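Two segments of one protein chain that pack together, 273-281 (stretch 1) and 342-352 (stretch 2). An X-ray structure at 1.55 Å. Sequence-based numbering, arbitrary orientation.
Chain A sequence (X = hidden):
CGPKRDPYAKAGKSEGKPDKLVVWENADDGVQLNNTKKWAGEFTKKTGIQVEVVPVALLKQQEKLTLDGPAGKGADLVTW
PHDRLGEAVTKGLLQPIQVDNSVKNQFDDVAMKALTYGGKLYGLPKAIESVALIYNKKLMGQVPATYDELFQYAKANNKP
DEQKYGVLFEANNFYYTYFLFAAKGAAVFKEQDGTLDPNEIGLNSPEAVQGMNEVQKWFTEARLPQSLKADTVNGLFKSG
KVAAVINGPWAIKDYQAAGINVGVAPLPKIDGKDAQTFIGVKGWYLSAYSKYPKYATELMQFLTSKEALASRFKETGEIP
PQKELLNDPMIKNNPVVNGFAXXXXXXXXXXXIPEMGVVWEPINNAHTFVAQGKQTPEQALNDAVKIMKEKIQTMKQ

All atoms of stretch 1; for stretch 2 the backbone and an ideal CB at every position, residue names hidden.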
# COMPACT_ATOMS: atom_id res chain seq x y z
N LYS A 273 -17.73 -1.22 -13.28
CA LYS A 273 -16.96 -0.09 -12.73
C LYS A 273 -15.46 -0.36 -12.68
O LYS A 273 -15.02 -1.50 -12.85
CB LYS A 273 -17.44 0.25 -11.33
CG LYS A 273 -18.82 0.90 -11.25
CD LYS A 273 -19.09 1.48 -9.86
CE LYS A 273 -19.06 0.40 -8.78
NZ LYS A 273 -19.26 0.95 -7.41
N ASP A 274 -14.68 0.69 -12.45
CA ASP A 274 -13.25 0.56 -12.19
C ASP A 274 -13.03 -0.34 -10.99
O ASP A 274 -13.76 -0.26 -10.00
CB ASP A 274 -12.62 1.93 -11.91
CG ASP A 274 -12.66 2.86 -13.11
OD1 ASP A 274 -12.30 2.42 -14.22
OD2 ASP A 274 -13.03 4.04 -12.93
N ALA A 275 -12.02 -1.21 -11.08
CA ALA A 275 -11.63 -2.03 -9.94
C ALA A 275 -11.05 -1.15 -8.84
O ALA A 275 -10.32 -0.20 -9.11
CB ALA A 275 -10.63 -3.10 -10.36
N GLN A 276 -11.41 -1.48 -7.60
CA GLN A 276 -10.95 -0.73 -6.43
C GLN A 276 -9.98 -1.58 -5.63
O GLN A 276 -10.37 -2.57 -5.01
CB GLN A 276 -12.12 -0.33 -5.54
CG GLN A 276 -13.13 0.59 -6.19
CD GLN A 276 -14.30 0.88 -5.27
OE1 GLN A 276 -14.17 1.64 -4.30
NE2 GLN A 276 -15.45 0.29 -5.57
N THR A 277 -8.72 -1.18 -5.65
CA THR A 277 -7.67 -1.88 -4.91
C THR A 277 -7.32 -1.09 -3.65
O THR A 277 -7.67 0.08 -3.52
CB THR A 277 -6.40 -2.02 -5.77
OG1 THR A 277 -6.05 -0.74 -6.30
CG2 THR A 277 -6.64 -2.99 -6.91
N PHE A 278 -6.64 -1.75 -2.72
CA PHE A 278 -6.00 -1.05 -1.63
C PHE A 278 -4.84 -0.23 -2.18
O PHE A 278 -4.15 -0.66 -3.11
CB PHE A 278 -5.45 -2.03 -0.59
CG PHE A 278 -6.48 -2.56 0.37
CD1 PHE A 278 -7.41 -1.71 0.97
CD2 PHE A 278 -6.48 -3.91 0.71
CE1 PHE A 278 -8.35 -2.21 1.88
CE2 PHE A 278 -7.41 -4.42 1.62
CZ PHE A 278 -8.35 -3.57 2.20
N ILE A 279 -4.62 0.95 -1.61
CA ILE A 279 -3.38 1.68 -1.85
C ILE A 279 -2.61 1.80 -0.54
O ILE A 279 -3.20 1.89 0.54
CB ILE A 279 -3.60 3.07 -2.51
CG1 ILE A 279 -4.46 3.97 -1.63
CG2 ILE A 279 -4.20 2.91 -3.91
CD1 ILE A 279 -4.22 5.46 -1.84
N GLY A 280 -1.28 1.74 -0.64
CA GLY A 280 -0.40 1.95 0.50
C GLY A 280 0.41 3.21 0.25
O GLY A 280 0.96 3.39 -0.83
N VAL A 281 0.46 4.08 1.26
CA VAL A 281 1.19 5.34 1.14
C VAL A 281 2.32 5.37 2.16
O VAL A 281 2.11 5.10 3.34
CB VAL A 281 0.25 6.56 1.34
CG1 VAL A 281 1.04 7.87 1.32
CG2 VAL A 281 -0.84 6.58 0.28
N UNK A 342 -2.28 4.39 -12.70
CA UNK A 342 -3.68 4.40 -13.14
C UNK A 342 -4.56 3.64 -12.15
O UNK A 342 -5.61 4.14 -11.75
CB UNK A 342 -3.81 3.79 -14.54
N UNK A 343 -4.12 2.45 -11.75
CA UNK A 343 -4.87 1.64 -10.80
C UNK A 343 -4.91 2.28 -9.41
O UNK A 343 -5.95 2.27 -8.75
CB UNK A 343 -4.26 0.24 -10.71
N UNK A 344 -3.78 2.87 -8.99
CA UNK A 344 -3.69 3.54 -7.70
C UNK A 344 -4.67 4.71 -7.60
O UNK A 344 -5.17 5.02 -6.52
CB UNK A 344 -2.26 4.03 -7.46
N UNK A 345 -4.95 5.35 -8.74
CA UNK A 345 -5.87 6.49 -8.80
C UNK A 345 -7.33 6.07 -8.62
O UNK A 345 -8.22 6.91 -8.48
CB UNK A 345 -5.71 7.22 -10.13
N UNK A 346 -7.56 4.76 -8.62
CA UNK A 346 -8.90 4.20 -8.49
C UNK A 346 -9.03 3.37 -7.21
O UNK A 346 -10.04 2.69 -6.99
CB UNK A 346 -9.24 3.34 -9.71
N UNK A 347 -8.01 3.45 -6.36
CA UNK A 347 -7.97 2.68 -5.12
C UNK A 347 -8.40 3.44 -3.88
O UNK A 347 -8.72 4.63 -3.94
CB UNK A 347 -6.55 2.15 -4.90
N UNK A 348 -8.42 2.74 -2.75
CA UNK A 348 -8.74 3.33 -1.46
C UNK A 348 -7.67 2.97 -0.43
O UNK A 348 -7.09 1.88 -0.50
CB UNK A 348 -10.12 2.87 -0.99
N UNK A 349 -7.40 3.88 0.52
CA UNK A 349 -6.33 3.62 1.48
C UNK A 349 -6.64 2.41 2.35
O UNK A 349 -7.78 2.23 2.78
CB UNK A 349 -6.10 4.85 2.36
N UNK A 350 -5.63 1.57 2.60
CA UNK A 350 -5.76 0.53 3.60
C UNK A 350 -6.15 1.18 4.92
O UNK A 350 -5.59 2.22 5.29
CB UNK A 350 -4.46 -0.27 3.74
N UNK A 351 -7.14 0.60 5.63
CA UNK A 351 -7.52 1.12 6.94
C UNK A 351 -6.30 1.26 7.85
O UNK A 351 -5.44 0.37 7.88
CB UNK A 351 -8.56 0.21 7.59
N UNK A 352 -6.22 2.38 8.55
CA UNK A 352 -5.06 2.69 9.38
C UNK A 352 -5.34 2.61 10.88
O UNK A 352 -4.44 2.82 11.70
CB UNK A 352 -4.55 4.09 9.04

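Position 342 is helical, and its ideal CB has nothing of stretch 1 within 5.5 Å. Almost any helix-tolerant residue would suit; K342 makes no contact.

At 343 the backbone is still helical and CA-to-CB runs sideways, with the ideal CB 4.9 Å from T277 OG1. Stretch 1 offers the carbonyl of A275 and that hydroxyl, so a side chain long enough to bring a donor to them is favoured, and glutamine, lysine or arginine could try. The residue is Q343. Its NE2 donates to A275 O at 2.9 Å, and more weakly to T277 OG1 at 3.3 Å.

Position 344 puts its ideal CB 4.2 Å from I279 CG2, which asks for something small and apolar. A344 keeps that contact and opens a type I turn ending at 347. Position 345 points away, leaving the choice to the turn itself; S345 OG donates to K342 O at 2.6 Å.

The ideal CB at 346 points toward stretch 1, 3.8 Å from A275 O. The nearby carboxylate makes a long basic chain tempting, but a polar or aliphatic one would also fit. K346 brings its CD to 3.6 Å from D274 CG, while its NZ turns back to donate to K342 O at 3.2 Å; the aliphatic part, not the charge, makes the contact.

At 347 the rule is strict. An ideal CB would lie 2.7 Å from both T277 O and I279 CG2, a clash with each. Glycine is the evident answer, and G347 lets its CA sit 3.1 Å from T277 O.

A parallel ladder follows. The backbone N of 348 donates to T277 O and I279 N donates to the O of 348, both at 2.9 Å; the N of 350 donates to I279 O at 3.2 Å.

Position 348 has extended angles and shares its sheet face with F278, which suits a beta-branched residue; V348 sets its CG1 4.3 Å from Q276 OE1.

At 349, phi of -64° admits proline, and the ladder asks for no donor from this nitrogen. The ideal CB lies on the I279 face. P349 packs its CG 4.4 Å from I279 CD1.

The ideal CB of 350 lies 4.3 Å from F278 CD1, so a long, flexible apolar chain fits. M350 lays its CG over the ring face, 3.5 Å from F278 CG, and carries its CE to 3.8 Å from G280 CA.

At 351, phi of -52° again permits proline; P351 CD reaches F278 CE1 at 3.8 Å. Position 352 is out of reach: S352.

Stretch 2, residues 342-352: KQASKGVPMPS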
# COMPACT_ATOMS: atom_id res chain seq x y z
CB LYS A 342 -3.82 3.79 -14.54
CG LYS A 342 -3.38 4.70 -15.68
CD LYS A 342 -3.80 4.14 -17.03
CE LYS A 342 -2.89 3.00 -17.49
NZ LYS A 342 -3.31 2.43 -18.80
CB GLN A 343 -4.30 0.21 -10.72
CG GLN A 343 -5.11 -0.73 -9.83
CD GLN A 343 -6.57 -0.82 -10.25
OE1 GLN A 343 -6.89 -1.15 -11.39
NE2 GLN A 343 -7.47 -0.52 -9.31
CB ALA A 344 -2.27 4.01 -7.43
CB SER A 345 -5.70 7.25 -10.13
OG SER A 345 -6.29 6.55 -11.21
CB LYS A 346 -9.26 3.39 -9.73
CG LYS A 346 -9.43 4.25 -10.98
CD LYS A 346 -9.21 3.45 -12.25
CE LYS A 346 -9.23 4.36 -13.48
NZ LYS A 346 -8.05 5.26 -13.54
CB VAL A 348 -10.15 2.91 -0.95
CG1 VAL A 348 -11.25 3.55 -1.80
CG2 VAL A 348 -10.30 1.40 -0.90
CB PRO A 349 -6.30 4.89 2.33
CG PRO A 349 -6.98 5.93 1.50
CD PRO A 349 -8.03 5.19 0.76
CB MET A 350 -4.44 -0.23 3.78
CG MET A 350 -4.22 -1.33 2.77
SD MET A 350 -2.69 -2.22 3.07
CE MET A 350 -1.50 -0.95 2.70
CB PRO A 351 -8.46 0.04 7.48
CG PRO A 351 -9.08 -0.55 6.25
CD PRO A 351 -7.97 -0.56 5.24
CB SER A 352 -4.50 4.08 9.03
OG SER A 352 -5.49 5.07 9.22
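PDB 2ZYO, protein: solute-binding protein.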